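Local coordinates for lipoprotein (Colwellia psychrerythraea, PDB 3O0Y) that is of unknown function but is a putative bacterial lipoprotein whose DUF885 family belongs to the metallopeptidase-like Peptidase_MA clan, at residues I305-I316 with L554-K562; T520-M528 with V539-M547. All coordinates share one frame; numbering follows the deposited sequence.

Interaction 1: I305-I316 with L554-K562; sequences IHQIGLDEVARI and LGYKLGMLK. With SO4 (sulfate ion), chain D.
Lys557 reaches across to Glu312 and makes the salt bridge of this contact. Lys557 NZ meets Glu312 OE1 at 2.8 Å, nearly along the C-O axis. Arg315, one helical turn on from Glu312, grips the same carboxylate side-on. Its NH2 bonds to OE1 and its NE to OE2, with the N-H of NH2 almost straight at OE1 (172°). Arg315 NH2 and Lys557 NZ come within 3.7 Å of each other because both bond to Glu312 OE1, and both also pair with Glu501 of helix 491-515.

Apolar branches fill the rest. Ile305 sends CG2 to Leu554 CD2 at 4.0 Å, the side chains crossing near a right angle, while its CD1 meets Leu558 CD1. Ile308 (chi1 -69°) turns its CG2 methyl opposite the backbone N, where it meets Leu561 CD1 at 3.8 Å.

Tyr556 OH donates to O3 of a sulfate (2.6 Å), probably from the crystallisation liquor.

The two helices cross at 78°, with axes 11.4 Å apart, so they touch through side-chain ends. Helix 284-296 packs on Ile305 and Leu554 through Ile292. Helix 491-515 touches Val313 and Tyr556, and helix 467-483 lies against Tyr556 and Met560.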
loop_
_atom_site.group_PDB
_atom_site.type_symbol
_atom_site.label_atom_id
_atom_site.label_comp_id
_atom_site.label_asym_id
_atom_site.label_seq_id
_atom_site.Cartn_x
_atom_site.Cartn_y
_atom_site.Cartn_z
ATOM N N ILE A 305 19.027 -7.574 -9.045
ATOM C CA ILE A 305 18.068 -7.541 -7.941
ATOM C C ILE A 305 17.814 -8.973 -7.439
ATOM O O ILE A 305 17.791 -9.229 -6.251
ATOM C CB ILE A 305 16.760 -6.819 -8.342
ATOM C CG1 ILE A 305 17.083 -5.349 -8.659
ATOM C CG2 ILE A 305 15.698 -6.927 -7.173
ATOM C CD1 ILE A 305 15.967 -4.592 -9.368
ATOM N N HIS A 306 17.628 -9.899 -8.378
ATOM C CA HIS A 306 17.470 -11.338 -8.036
ATOM C C HIS A 306 18.596 -11.839 -7.208
ATOM O O HIS A 306 18.395 -12.483 -6.201
ATOM C CB HIS A 306 17.324 -12.137 -9.364
ATOM C CG HIS A 306 16.715 -13.501 -9.213
ATOM N ND1 HIS A 306 17.469 -14.662 -9.205
ATOM C CD2 HIS A 306 15.429 -13.892 -9.096
ATOM C CE1 HIS A 306 16.656 -15.711 -9.080
ATOM N NE2 HIS A 306 15.411 -15.269 -9.049
ATOM N N GLN A 307 19.832 -11.475 -7.591
ATOM C CA GLN A 307 21.012 -11.905 -6.847
ATOM C C GLN A 307 21.115 -11.268 -5.491
ATOM O O GLN A 307 21.528 -11.946 -4.537
ATOM C CB GLN A 307 22.300 -11.605 -7.629
ATOM C CG GLN A 307 23.540 -12.201 -7.075
ATOM C CD GLN A 307 23.495 -13.726 -7.092
ATOM O OE1 GLN A 307 23.203 -14.318 -8.128
ATOM N NE2 GLN A 307 23.616 -14.351 -5.934
ATOM N N ILE A 308 20.704 -10.010 -5.361
ATOM C CA ILE A 308 20.685 -9.387 -4.060
ATOM C C ILE A 308 19.684 -10.153 -3.179
ATOM O O ILE A 308 19.966 -10.441 -1.998
ATOM C CB ILE A 308 20.270 -7.921 -4.135
ATOM C CG1 ILE A 308 21.368 -7.088 -4.829
ATOM C CG2 ILE A 308 19.910 -7.426 -2.729
ATOM C CD1 ILE A 308 20.820 -5.670 -5.209
ATOM N N GLY A 309 18.543 -10.521 -3.749
ATOM C CA GLY A 309 17.592 -11.373 -3.054
ATOM C C GLY A 309 18.180 -12.701 -2.584
ATOM O O GLY A 309 18.044 -13.090 -1.416
ATOM N N LEU A 310 18.826 -13.413 -3.451
ATOM C CA LEU A 310 19.442 -14.670 -3.087
ATOM C C LEU A 310 20.464 -14.494 -1.988
ATOM O O LEU A 310 20.487 -15.333 -1.047
ATOM C CB LEU A 310 20.103 -15.338 -4.301
ATOM C CG LEU A 310 19.078 -15.846 -5.379
ATOM C CD1 LEU A 310 19.834 -16.252 -6.638
ATOM C CD2 LEU A 310 18.203 -16.991 -4.851
ATOM N N ASP A 311 21.321 -13.464 -2.060
ATOM C CA ASP A 311 22.304 -13.258 -1.015
ATOM C C ASP A 311 21.690 -12.904 0.305
ATOM O O ASP A 311 22.180 -13.331 1.330
ATOM C CB ASP A 311 23.337 -12.188 -1.381
ATOM C CG ASP A 311 24.107 -12.553 -2.710
ATOM O OD1 ASP A 311 24.202 -13.758 -3.046
ATOM O OD2 ASP A 311 24.645 -11.612 -3.368
ATOM N N GLU A 312 20.641 -12.099 0.268
ATOM C CA GLU A 312 19.948 -11.743 1.537
ATOM C C GLU A 312 19.235 -12.953 2.187
ATOM O O GLU A 312 19.226 -13.104 3.406
ATOM C CB GLU A 312 18.961 -10.605 1.322
ATOM C CG GLU A 312 19.651 -9.272 1.169
ATOM C CD GLU A 312 20.259 -8.799 2.529
ATOM O OE1 GLU A 312 19.449 -8.428 3.400
ATOM O OE2 GLU A 312 21.493 -8.962 2.752
ATOM N N VAL A 313 18.650 -13.814 1.372
ATOM C CA VAL A 313 17.981 -15.030 1.878
ATOM C C VAL A 313 19.026 -15.871 2.559
ATOM O O VAL A 313 18.775 -16.402 3.640
ATOM C CB VAL A 313 17.282 -15.822 0.712
ATOM C CG1 VAL A 313 17.031 -17.268 1.119
ATOM C CG2 VAL A 313 15.926 -15.092 0.221
ATOM N N ALA A 314 20.221 -16.013 1.967
ATOM C CA ALA A 314 21.256 -16.848 2.548
ATOM C C ALA A 314 21.675 -16.234 3.860
ATOM O O ALA A 314 21.855 -16.942 4.879
ATOM C CB ALA A 314 22.455 -16.998 1.619
ATOM N N ARG A 315 21.836 -14.906 3.877
ATOM C CA ARG A 315 22.394 -14.235 5.061
ATOM C C ARG A 315 21.425 -14.352 6.249
ATOM O O ARG A 315 21.785 -14.772 7.337
ATOM C CB ARG A 315 22.635 -12.770 4.773
ATOM C CG ARG A 315 23.181 -11.985 5.969
ATOM C CD ARG A 315 23.281 -10.499 5.706
ATOM N NE ARG A 315 21.972 -9.829 5.544
ATOM C CZ ARG A 315 21.116 -9.496 6.499
ATOM N NH1 ARG A 315 21.368 -9.699 7.789
ATOM N NH2 ARG A 315 20.025 -8.842 6.138
ATOM N N ILE A 316 20.172 -14.020 5.977
ATOM C CA ILE A 316 19.151 -13.944 7.064
ATOM C C ILE A 316 18.855 -15.355 7.595
ATOM O O ILE A 316 18.739 -15.577 8.824
ATOM C CB ILE A 316 17.884 -13.255 6.583
ATOM C CG1 ILE A 316 18.153 -11.791 6.186
ATOM C CG2 ILE A 316 16.791 -13.246 7.729
ATOM C CD1 ILE A 316 16.990 -11.237 5.324
ATOM N N LEU A 554 9.396 -5.289 -4.651
ATOM C CA LEU A 554 10.816 -4.951 -4.591
ATOM C C LEU A 554 11.140 -3.794 -3.614
ATOM O O LEU A 554 12.262 -3.701 -3.121
ATOM C CB LEU A 554 11.328 -4.620 -5.993
ATOM C CG LEU A 554 11.084 -5.654 -7.055
ATOM C CD1 LEU A 554 11.646 -5.067 -8.405
ATOM C CD2 LEU A 554 11.686 -7.041 -6.763
ATOM N N GLY A 555 10.155 -2.943 -3.284
ATOM C CA GLY A 555 10.412 -1.740 -2.522
ATOM C C GLY A 555 10.916 -1.967 -1.150
ATOM O O GLY A 555 11.732 -1.168 -0.589
ATOM N N TYR A 556 10.438 -3.058 -0.583
ATOM C CA TYR A 556 10.638 -3.354 0.845
ATOM C C TYR A 556 12.138 -3.504 1.101
ATOM O O TYR A 556 12.738 -2.758 1.898
ATOM C CB TYR A 556 9.925 -4.667 1.250
ATOM C CG TYR A 556 8.445 -4.610 1.100
ATOM C CD1 TYR A 556 7.642 -4.298 2.188
ATOM C CD2 TYR A 556 7.825 -4.772 -0.153
ATOM C CE1 TYR A 556 6.326 -4.127 2.032
ATOM C CE2 TYR A 556 6.484 -4.629 -0.283
ATOM C CZ TYR A 556 5.735 -4.245 0.778
ATOM O OH TYR A 556 4.380 -4.095 0.638
ATOM N N LYS A 557 12.765 -4.498 0.480
ATOM C CA LYS A 557 14.186 -4.704 0.712
ATOM C C LYS A 557 15.040 -3.638 0.021
ATOM O O LYS A 557 16.076 -3.285 0.539
ATOM C CB LYS A 557 14.638 -6.119 0.350
ATOM C CG LYS A 557 14.649 -7.012 1.532
ATOM C CD LYS A 557 15.920 -6.678 2.347
ATOM C CE LYS A 557 15.960 -7.306 3.689
ATOM N NZ LYS A 557 17.298 -7.029 4.441
ATOM N N LEU A 558 14.759 -3.246 -1.220
ATOM C CA LEU A 558 15.663 -2.274 -1.868
ATOM C C LEU A 558 15.691 -0.945 -1.058
ATOM O O LEU A 558 16.740 -0.334 -0.861
ATOM C CB LEU A 558 15.283 -2.061 -3.313
ATOM C CG LEU A 558 15.477 -3.278 -4.188
ATOM C CD1 LEU A 558 15.029 -2.978 -5.633
ATOM C CD2 LEU A 558 16.895 -3.833 -4.085
ATOM N N GLY A 559 14.532 -0.519 -0.540
ATOM C CA GLY A 559 14.483 0.663 0.214
ATOM C C GLY A 559 15.199 0.482 1.555
ATOM O O GLY A 559 15.934 1.379 1.973
ATOM N N MET A 560 14.984 -0.636 2.245
ATOM C CA MET A 560 15.623 -0.894 3.505
ATOM C C MET A 560 17.163 -0.909 3.363
ATOM O O MET A 560 17.875 -0.283 4.178
ATOM C CB MET A 560 15.080 -2.180 4.169
ATOM C CG MET A 560 15.642 -2.432 5.570
ATOM S SD MET A 560 15.721 -4.308 5.997
ATOM C CE MET A 560 16.179 -4.208 7.777
ATOM N N LEU A 561 17.637 -1.574 2.304
ATOM C CA LEU A 561 19.087 -1.680 2.077
ATOM C C LEU A 561 19.698 -0.305 1.847
ATOM O O LEU A 561 20.786 -0.024 2.317
ATOM C CB LEU A 561 19.326 -2.618 0.900
ATOM C CG LEU A 561 19.114 -4.086 1.228
ATOM C CD1 LEU A 561 19.056 -4.888 -0.085
ATOM C CD2 LEU A 561 20.220 -4.686 2.114
ATOM N N LYS A 562 18.973 0.565 1.170
ATOM C CA LYS A 562 19.491 1.902 0.853
ATOM C C LYS A 562 19.516 2.752 2.099
ATOM O O LYS A 562 20.509 3.425 2.318
ATOM C CB LYS A 562 18.661 2.584 -0.208
ATOM C CG LYS A 562 19.175 3.969 -0.637
ATOM C CD LYS A 562 20.617 3.912 -1.136
ATOM C CE LYS A 562 21.119 5.328 -1.568
ATOM N NZ LYS A 562 22.500 5.347 -2.102
HETATM S S SO4 D . 3.099 -5.972 3.348
HETATM O O1 SO4 D . 4.509 -6.281 3.710
HETATM O O2 SO4 D . 2.317 -6.001 4.539
HETATM O O3 SO4 D . 2.939 -4.601 2.803
HETATM O O4 SO4 D . 2.658 -6.815 2.269
#

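Interaction 2: T520-M528 with V539-M547; sequences TREQAISYM and VVAEIERYM. With SO4 (sulfate ion), chain D.
A helical hairpin joins 520-528 and 539-547, and its two arms interlock by knobs into holes. Arg521, Met528 and Ile543 are the knobs. The axes approach to 9.3 Å at an angle of 131°.

Ile543 sits among Arg521, Ala524, Ile525 and Met528. Ile543 CD1 lies 3.8 Å from Ala524 CB, and its CG1 meets Ile525 CG1. Met528 enters the hole formed by Val539, Glu542, Ile543 and Tyr546. Met528 CG rests 3.7 Å from Val539 CG1. The chain bends at the last torsion (chi3 -100°), and Met528 CE comes to the edge of the Tyr546 ring, 3.3 Å from Tyr546 OH. That hydroxyl is bonded to Arg507, which also pairs with Glu542.

Arg521 carries the polar side. Arg521 CB lies near Met547 SD and CG near Ile543 CG2. From there the extended chain carries the guanidinium out to Glu544. Arg521 NE and Arg521 NH1 both bond to one oxygen, Glu544 OE2, at 2.9 and 3.0 Å. The NE bond uses the anti lone pair of OE2. The guanidinium and carboxylate planes stand 48° apart. NH1 also touches Val540 CG1. Arg521 NH2 binds Glu522 OE2 at 3.0 Å, and Ile525 CD1 lies over the centre of one guanidinium face. With an alanine here, Glu544 and Glu522 would probably lose their shared cation, and a gap would open beside Val540 and over Ile525 CD1.

Thr520 and Gln523 form a capping box at the start of the first arm. On the second arm, Arg545 NH2 bonds to sulfate O4 at 2.7 Å, with O4 at the guanidinium edge. The consecutive helices 521-532 and 536-548, folded back on each other through a short connection, form a helical hairpin.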
loop_
_atom_site.group_PDB
_atom_site.type_symbol
_atom_site.label_atom_id
_atom_site.label_comp_id
_atom_site.label_asym_id
_atom_site.label_seq_id
_atom_site.Cartn_x
_atom_site.Cartn_y
_atom_site.Cartn_z
ATOM N N THR A 520 7.225 -19.958 -13.141
ATOM C CA THR A 520 5.794 -20.141 -13.094
ATOM C C THR A 520 5.292 -19.752 -11.686
ATOM O O THR A 520 6.051 -19.741 -10.711
ATOM C CB THR A 520 5.451 -21.623 -13.381
ATOM O OG1 THR A 520 5.972 -22.412 -12.309
ATOM C CG2 THR A 520 6.064 -22.058 -14.724
ATOM N N ARG A 521 3.988 -19.544 -11.597
ATOM C CA ARG A 521 3.291 -19.383 -10.335
ATOM C C ARG A 521 3.643 -20.513 -9.357
ATOM O O ARG A 521 3.994 -20.284 -8.194
ATOM C CB ARG A 521 1.792 -19.270 -10.596
ATOM C CG ARG A 521 0.911 -19.381 -9.421
ATOM C CD ARG A 521 -0.527 -19.565 -9.843
ATOM N NE ARG A 521 -1.438 -19.759 -8.721
ATOM C CZ ARG A 521 -1.663 -20.908 -8.076
ATOM N NH1 ARG A 521 -2.468 -20.901 -7.041
ATOM N NH2 ARG A 521 -1.106 -22.043 -8.446
ATOM N N GLU A 522 3.651 -21.712 -9.859
ATOM C CA GLU A 522 3.836 -22.866 -8.973
ATOM C C GLU A 522 5.247 -22.958 -8.451
ATOM O O GLU A 522 5.431 -23.282 -7.302
ATOM C CB GLU A 522 3.460 -24.144 -9.707
ATOM C CG GLU A 522 1.931 -24.244 -10.058
ATOM C CD GLU A 522 1.462 -23.261 -11.135
ATOM O OE1 GLU A 522 2.228 -22.908 -12.097
ATOM O OE2 GLU A 522 0.290 -22.796 -10.968
ATOM N N GLN A 523 6.230 -22.589 -9.263
ATOM C CA GLN A 523 7.645 -22.573 -8.841
ATOM C C GLN A 523 7.858 -21.497 -7.796
ATOM O O GLN A 523 8.617 -21.713 -6.801
ATOM C CB GLN A 523 8.592 -22.359 -10.050
ATOM C CG GLN A 523 8.632 -23.528 -10.997
ATOM C CD GLN A 523 9.101 -23.170 -12.419
ATOM O OE1 GLN A 523 9.442 -22.034 -12.714
ATOM N NE2 GLN A 523 9.176 -24.160 -13.275
ATOM N N ALA A 524 7.213 -20.336 -8.002
ATOM C CA ALA A 524 7.350 -19.229 -7.055
ATOM C C ALA A 524 6.712 -19.621 -5.705
ATOM O O ALA A 524 7.293 -19.383 -4.627
ATOM C CB ALA A 524 6.695 -17.930 -7.650
ATOM N N ILE A 525 5.533 -20.250 -5.750
ATOM C CA ILE A 525 4.881 -20.713 -4.502
ATOM C C ILE A 525 5.799 -21.697 -3.732
ATOM O O ILE A 525 6.034 -21.543 -2.522
ATOM C CB ILE A 525 3.524 -21.412 -4.807
ATOM C CG1 ILE A 525 2.495 -20.402 -5.315
ATOM C CG2 ILE A 525 2.959 -22.126 -3.527
ATOM C CD1 ILE A 525 1.310 -20.960 -5.956
ATOM N N SER A 526 6.314 -22.685 -4.448
ATOM C CA SER A 526 7.166 -23.722 -3.843
ATOM C C SER A 526 8.374 -23.082 -3.199
ATOM O O SER A 526 8.677 -23.341 -2.035
ATOM C CB SER A 526 7.659 -24.720 -4.894
ATOM O OG SER A 526 6.560 -25.461 -5.393
ATOM N N TYR A 527 9.031 -22.157 -3.919
ATOM C CA TYR A 527 10.262 -21.513 -3.390
ATOM C C TYR A 527 9.914 -20.762 -2.103
ATOM O O TYR A 527 10.624 -20.859 -1.083
ATOM C CB TYR A 527 10.876 -20.566 -4.464
ATOM C CG TYR A 527 12.135 -19.861 -4.024
ATOM C CD1 TYR A 527 13.362 -20.520 -3.922
ATOM C CD2 TYR A 527 12.074 -18.567 -3.496
ATOM C CE1 TYR A 527 14.526 -19.835 -3.508
ATOM C CE2 TYR A 527 13.173 -17.974 -2.962
ATOM C CZ TYR A 527 14.384 -18.564 -2.984
ATOM O OH TYR A 527 15.451 -17.869 -2.497
ATOM N N MET A 528 8.891 -19.902 -2.189
ATOM C CA MET A 528 8.579 -19.044 -1.053
ATOM C C MET A 528 8.162 -19.884 0.188
ATOM O O MET A 528 8.534 -19.563 1.349
ATOM C CB MET A 528 7.498 -17.997 -1.400
ATOM C CG MET A 528 7.013 -17.143 -0.237
ATOM S SD MET A 528 5.973 -15.636 -0.828
ATOM C CE MET A 528 7.064 -14.408 -0.759
ATOM N N VAL A 539 0.970 -18.058 1.058
ATOM C CA VAL A 539 1.884 -17.930 -0.055
ATOM C C VAL A 539 1.192 -17.811 -1.391
ATOM O O VAL A 539 1.609 -17.014 -2.207
ATOM C CB VAL A 539 2.951 -19.013 -0.030
ATOM C CG1 VAL A 539 3.906 -18.851 -1.257
ATOM C CG2 VAL A 539 3.744 -18.849 1.260
ATOM N N VAL A 540 0.137 -18.582 -1.624
ATOM C CA VAL A 540 -0.648 -18.514 -2.866
ATOM C C VAL A 540 -1.154 -17.071 -3.091
ATOM O O VAL A 540 -0.981 -16.498 -4.183
ATOM C CB VAL A 540 -1.852 -19.456 -2.882
ATOM C CG1 VAL A 540 -2.710 -19.110 -4.081
ATOM C CG2 VAL A 540 -1.385 -20.926 -3.015
ATOM N N ALA A 541 -1.698 -16.449 -2.037
ATOM C CA ALA A 541 -2.189 -15.079 -2.188
ATOM C C ALA A 541 -1.062 -14.086 -2.487
ATOM O O ALA A 541 -1.253 -13.151 -3.277
ATOM C CB ALA A 541 -2.984 -14.658 -0.968
ATOM N N GLU A 542 0.109 -14.268 -1.865
ATOM C CA GLU A 542 1.227 -13.413 -2.137
ATOM C C GLU A 542 1.708 -13.523 -3.575
ATOM O O GLU A 542 1.916 -12.506 -4.286
ATOM C CB GLU A 542 2.375 -13.729 -1.196
ATOM C CG GLU A 542 2.094 -13.455 0.241
ATOM C CD GLU A 542 2.096 -12.011 0.583
ATOM O OE1 GLU A 542 2.919 -11.210 0.033
ATOM O OE2 GLU A 542 1.235 -11.683 1.399
ATOM N N ILE A 543 1.956 -14.746 -4.024
ATOM C CA ILE A 543 2.453 -14.925 -5.403
ATOM C C ILE A 543 1.437 -14.337 -6.422
ATOM O O ILE A 543 1.814 -13.604 -7.335
ATOM C CB ILE A 543 2.746 -16.438 -5.725
ATOM C CG1 ILE A 543 3.889 -16.939 -4.848
ATOM C CG2 ILE A 543 2.967 -16.646 -7.305
ATOM C CD1 ILE A 543 5.155 -16.050 -4.779
ATOM N N GLU A 544 0.132 -14.536 -6.209
ATOM C CA GLU A 544 -0.857 -13.934 -7.111
ATOM C C GLU A 544 -0.908 -12.398 -7.041
ATOM O O GLU A 544 -1.130 -11.720 -8.015
ATOM C CB GLU A 544 -2.246 -14.559 -6.936
ATOM C CG GLU A 544 -2.177 -16.115 -7.281
ATOM C CD GLU A 544 -3.468 -16.872 -7.166
ATOM O OE1 GLU A 544 -4.518 -16.221 -6.934
ATOM O OE2 GLU A 544 -3.461 -18.105 -7.424
ATOM N N ARG A 545 -0.668 -11.849 -5.865
ATOM C CA ARG A 545 -0.497 -10.411 -5.690
ATOM C C ARG A 545 0.691 -9.939 -6.563
ATOM O O ARG A 545 0.560 -8.934 -7.271
ATOM C CB ARG A 545 -0.219 -10.083 -4.202
ATOM C CG ARG A 545 0.458 -8.772 -3.949
ATOM C CD ARG A 545 0.726 -8.596 -2.446
ATOM N NE ARG A 545 1.723 -7.587 -2.205
ATOM C CZ ARG A 545 2.036 -7.171 -0.994
ATOM N NH1 ARG A 545 2.977 -6.280 -0.844
ATOM N NH2 ARG A 545 1.408 -7.697 0.053
ATOM N N TYR A 546 1.819 -10.623 -6.487
ATOM C CA TYR A 546 3.054 -10.167 -7.191
ATOM C C TYR A 546 2.816 -10.176 -8.677
ATOM O O TYR A 546 3.293 -9.308 -9.445
ATOM C CB TYR A 546 4.282 -10.995 -6.848
ATOM C CG TYR A 546 4.554 -11.080 -5.352
ATOM C CD1 TYR A 546 4.116 -10.130 -4.465
ATOM C CD2 TYR A 546 5.187 -12.174 -4.847
ATOM C CE1 TYR A 546 4.353 -10.301 -3.102
ATOM C CE2 TYR A 546 5.421 -12.334 -3.478
ATOM C CZ TYR A 546 4.983 -11.430 -2.642
ATOM O OH TYR A 546 5.219 -11.683 -1.268
ATOM N N MET A 547 2.034 -11.155 -9.096
ATOM C CA MET A 547 1.668 -11.301 -10.530
ATOM C C MET A 547 0.826 -10.097 -11.005
ATOM O O MET A 547 1.005 -9.638 -12.104
ATOM C CB MET A 547 0.912 -12.603 -10.801
ATOM C CG MET A 547 1.728 -13.909 -10.698
ATOM S SD MET A 547 0.753 -15.489 -10.594
ATOM C CE MET A 547 -0.295 -15.244 -12.097
HETATM S S SO4 D . 3.099 -5.972 3.348
HETATM O O1 SO4 D . 4.509 -6.281 3.710
HETATM O O2 SO4 D . 2.317 -6.001 4.539
HETATM O O3 SO4 D . 2.939 -4.601 2.803
HETATM O O4 SO4 D . 2.658 -6.815 2.269
#

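Overall arrangement
The centres of the two interactions lie 18 Å apart, each about 19 Å from the centre of the chain. Interaction 2 is local, with ten residues between its segments. It is nested inside the long loop closed by interaction 1, whose segments have 237 residues between them. Helix 536-548 is followed directly in the chain by helix 555-574, so the hairpin leads into the second half of interaction 1. The contacts also touch: Tyr527 OH packs on Leu310 and Val313, and Tyr556 OH lies beside Arg545 NH1. Tyr556 and Arg545 share the sulfate with Arg504 and Arg507. Helix 491-515 touches both, through Glu501 and Val506 at interaction 1 and through Phe503 and Val509 at interaction 2.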